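Local coordinates for BlEst2 (Bacillus licheniformis, PDB 6WPX), which is a lipase made with a propeptide and probably hydrolyses ester bonds, with its C-terminal domain exerting an autoinhibitory effect, at residues A100-I105 against Q126-H131. Sequence-based numbering, arbitrary orientation.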
ATOM      1  N   ALA A 100      10.014  21.844 -10.411  1.00 33.51           N
ATOM      2  CA  ALA A 100      11.211  22.621 -10.752  1.00 34.61           C
ATOM      3  C   ALA A 100      11.925  22.016 -11.968  1.00 37.89           C
ATOM      4  O   ALA A 100      12.275  22.753 -12.890  1.00 38.24           O
ATOM      5  CB  ALA A 100      12.150  22.687  -9.559  1.00 36.44           C
ATOM      6  N   LYS A 101      12.063  20.671 -12.013  1.00 32.18           N
ATOM      7  CA  LYS A 101      12.739  19.999 -13.128  1.00 30.27           C
ATOM      8  C   LYS A 101      11.889  19.938 -14.367  1.00 33.42           C
ATOM      9  O   LYS A 101      12.445  19.967 -15.457  1.00 33.91           O
ATOM     10  CB  LYS A 101      13.278  18.606 -12.738  1.00 31.01           C
ATOM     11  CG  LYS A 101      14.148  18.568 -11.459  1.00 26.96           C
ATOM     12  CD  LYS A 101      15.417  19.433 -11.550  1.00 33.71           C
ATOM     13  CE  LYS A 101      16.181  19.468 -10.242  1.00 27.54           C
ATOM     14  NZ  LYS A 101      17.449  20.207 -10.415  1.00 39.75           N
ATOM     15  N   LEU A 102      10.542  19.899 -14.226  1.00 28.54           N
ATOM     16  CA  LEU A 102       9.639  19.888 -15.385  1.00 27.58           C
ATOM     17  C   LEU A 102       9.784  21.182 -16.186  1.00 31.91           C
ATOM     18  O   LEU A 102       9.672  21.155 -17.400  1.00 32.39           O
ATOM     19  CB  LEU A 102       8.179  19.623 -15.001  1.00 26.05           C
ATOM     20  CG  LEU A 102       7.836  18.180 -14.595  1.00 28.26           C
ATOM     21  CD1 LEU A 102       6.439  18.124 -13.985  1.00 27.57           C
ATOM     22  CD2 LEU A 102       7.942  17.228 -15.779  1.00 30.52           C
ATOM     23  N   ARG A 103      10.128  22.290 -15.518  1.00 30.16           N
ATOM     24  CA  ARG A 103      10.393  23.549 -16.207  1.00 30.91           C
ATOM     25  C   ARG A 103      11.624  23.358 -17.128  1.00 35.81           C
ATOM     26  O   ARG A 103      11.575  23.768 -18.287  1.00 37.46           O
ATOM     27  CB  ARG A 103      10.619  24.685 -15.185  1.00 31.74           C
ATOM     28  CG  ARG A 103      10.795  26.019 -15.890  1.00 38.59           C
ATOM     29  CD  ARG A 103      11.071  27.178 -14.974  1.00 51.90           C
ATOM     30  NE  ARG A 103      11.354  28.393 -15.746  1.00 68.73           N
ATOM     31  CZ  ARG A 103      10.433  29.201 -16.279  1.00 88.00           C
ATOM     32  NH1 ARG A 103       9.141  28.909 -16.174  1.00 77.89           N
ATOM     33  NH2 ARG A 103      10.802  30.281 -16.956  1.00 75.38           N
ATOM     34  N   GLU A 104      12.706  22.717 -16.618  1.00 31.82           N
ATOM     35  CA  GLU A 104      13.935  22.426 -17.385  1.00 31.62           C
ATOM     36  C   GLU A 104      13.640  21.419 -18.505  1.00 33.95           C
ATOM     37  O   GLU A 104      14.163  21.554 -19.610  1.00 35.29           O
ATOM     38  CB  GLU A 104      15.028  21.832 -16.487  1.00 33.42           C
ATOM     39  CG  GLU A 104      15.465  22.694 -15.317  1.00 40.39           C
ATOM     40  CD  GLU A 104      16.499  22.036 -14.424  1.00 54.88           C
ATOM     41  OE1 GLU A 104      16.914  20.889 -14.711  1.00 45.74           O
ATOM     42  OE2 GLU A 104      16.882  22.670 -13.415  1.00 51.19           O
ATOM     43  N   ILE A 105      12.799  20.418 -18.231  1.00 27.15           N
ATOM     44  CA  ILE A 105      12.448  19.419 -19.236  1.00 24.93           C
ATOM     45  C   ILE A 105      11.631  20.075 -20.362  1.00 28.60           C
ATOM     46  O   ILE A 105      11.902  19.829 -21.543  1.00 27.01           O
ATOM     47  CB  ILE A 105      11.760  18.181 -18.607  1.00 25.65           C
ATOM     48  CG1 ILE A 105      12.705  17.487 -17.586  1.00 25.90           C
ATOM     49  CG2 ILE A 105      11.327  17.205 -19.697  1.00 22.43           C
ATOM     50  CD1 ILE A 105      11.984  16.485 -16.546  1.00 29.94           C
ATOM     51  N   GLN A 126       0.943  14.605  -9.286  1.00 21.27           N
ATOM     52  CA  GLN A 126      -0.219  15.467  -9.032  1.00 23.49           C
ATOM     53  C   GLN A 126       0.157  16.626  -8.197  1.00 28.74           C
ATOM     54  O   GLN A 126      -0.314  17.723  -8.462  1.00 32.02           O
ATOM     55  CB  GLN A 126      -1.343  14.721  -8.330  1.00 25.26           C
ATOM     56  CG  GLN A 126      -2.340  14.120  -9.257  1.00 26.39           C
ATOM     57  CD  GLN A 126      -3.681  14.013  -8.575  1.00 36.64           C
ATOM     58  OE1 GLN A 126      -3.779  13.548  -7.441  1.00 25.63           O
ATOM     59  NE2 GLN A 126      -4.744  14.398  -9.265  1.00 29.34           N
ATOM     60  N   SER A 127       0.983  16.393  -7.171  1.00 23.95           N
ATOM     61  CA  SER A 127       1.463  17.458  -6.305  1.00 23.93           C
ATOM     62  C   SER A 127       2.223  18.486  -7.147  1.00 26.41           C
ATOM     63  O   SER A 127       1.967  19.678  -6.998  1.00 27.32           O
ATOM     64  CB  SER A 127       2.362  16.895  -5.215  1.00 25.70           C
ATOM     65  OG  SER A 127       2.973  17.960  -4.514  1.00 30.20           O
ATOM     66  N   ALA A 128       3.143  18.029  -8.034  1.00 22.91           N
ATOM     67  CA  ALA A 128       3.906  18.924  -8.908  1.00 24.40           C
ATOM     68  C   ALA A 128       2.954  19.782  -9.719  1.00 30.13           C
ATOM     69  O   ALA A 128       3.076  21.001  -9.699  1.00 31.67           O
ATOM     70  CB  ALA A 128       4.802  18.124  -9.857  1.00 24.35           C
ATOM     71  N   LEU A 129       1.968  19.169 -10.365  1.00 25.78           N
ATOM     72  CA  LEU A 129       1.046  19.911 -11.230  1.00 26.90           C
ATOM     73  C   LEU A 129       0.070  20.818 -10.511  1.00 30.52           C
ATOM     74  O   LEU A 129      -0.109  21.959 -10.920  1.00 29.16           O
ATOM     75  CB  LEU A 129       0.291  18.932 -12.127  1.00 26.58           C
ATOM     76  CG  LEU A 129       0.961  18.635 -13.468  1.00 33.19           C
ATOM     77  CD1 LEU A 129       2.227  17.868 -13.305  1.00 33.17           C
ATOM     78  CD2 LEU A 129       0.061  17.837 -14.322  1.00 37.03           C
ATOM     79  N   ILE A 130      -0.592  20.296  -9.469  1.00 26.99           N
ATOM     80  CA  ILE A 130      -1.633  21.033  -8.772  1.00 28.50           C
ATOM     81  C   ILE A 130      -1.088  21.987  -7.698  1.00 31.86           C
ATOM     82  O   ILE A 130      -1.422  23.162  -7.714  1.00 31.77           O
ATOM     83  CB  ILE A 130      -2.682  20.020  -8.228  1.00 30.54           C
ATOM     84  CG1 ILE A 130      -3.453  19.374  -9.426  1.00 29.69           C
ATOM     85  CG2 ILE A 130      -3.627  20.681  -7.190  1.00 31.46           C
ATOM     86  CD1 ILE A 130      -4.200  18.092  -9.170  1.00 28.02           C
ATOM     87  N   HIS A 131      -0.274  21.494  -6.776  1.00 29.78           N
ATOM     88  CA  HIS A 131       0.230  22.293  -5.663  1.00 30.56           C
ATOM     89  C   HIS A 131       1.540  23.040  -5.977  1.00 36.14           C
ATOM     90  O   HIS A 131       1.912  23.946  -5.233  1.00 36.92           O
ATOM     91  CB  HIS A 131       0.344  21.421  -4.404  1.00 30.54           C
ATOM     92  CG  HIS A 131      -0.949  20.747  -4.048  1.00 32.62           C
ATOM     93  ND1 HIS A 131      -2.063  21.475  -3.667  1.00 34.97           N
ATOM     94  CD2 HIS A 131      -1.270  19.435  -4.055  1.00 32.43           C
ATOM     95  CE1 HIS A 131      -3.010  20.589  -3.416  1.00 33.36           C
ATOM     96  NE2 HIS A 131      -2.582  19.348  -3.636  1.00 32.18           N
TER
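Leu102 meets Ala128 and Leu129 between two helices, 91-109 and 121-131, whose backbones stay well apart: the CA atoms of Leu102 and Ala128 are 8.7 Å from each other, and no hydrogen bond joins the two segments. Both helices belong to the alpha/beta-hydrolase fold and lie on the same face of its central sheet; 121-131 is the helix of the beta-alpha-beta crossover from strand 113-118 to strand 138-144. The contact is small, buried and wholly apolar. Leu102 sends one methyl into it: with chi2 at 169°, CD1 extends anti to CA and reaches furthest toward the other helix, whereas CD2 stays behind. On helix 121-131 this methyl meets a two-carbon surface. Ala128 CB, directed at the opposing helix, comes to 4.4 Å from Leu102 CD1, a loose van der Waals approach. Leu129 leaves its backbone more to the flank, and its CD1 branch supplies the second carbon. Leu102 and Leu129 both rest on Leu115 and Val138 of the sheet; Leu102 also touches Val113 of strand 113-118 and Ala134 in the loop before strand 138-144. Further round helix 91-109, Arg103 NH1 hydrogen-bonds to Tyr137 OH. In Leu129, chi2 of 68° swings CD1 out of line with CA, leaving CD2 anti, and CD1 ends 4.3 Å from Leu102 CD1, methyl against methyl.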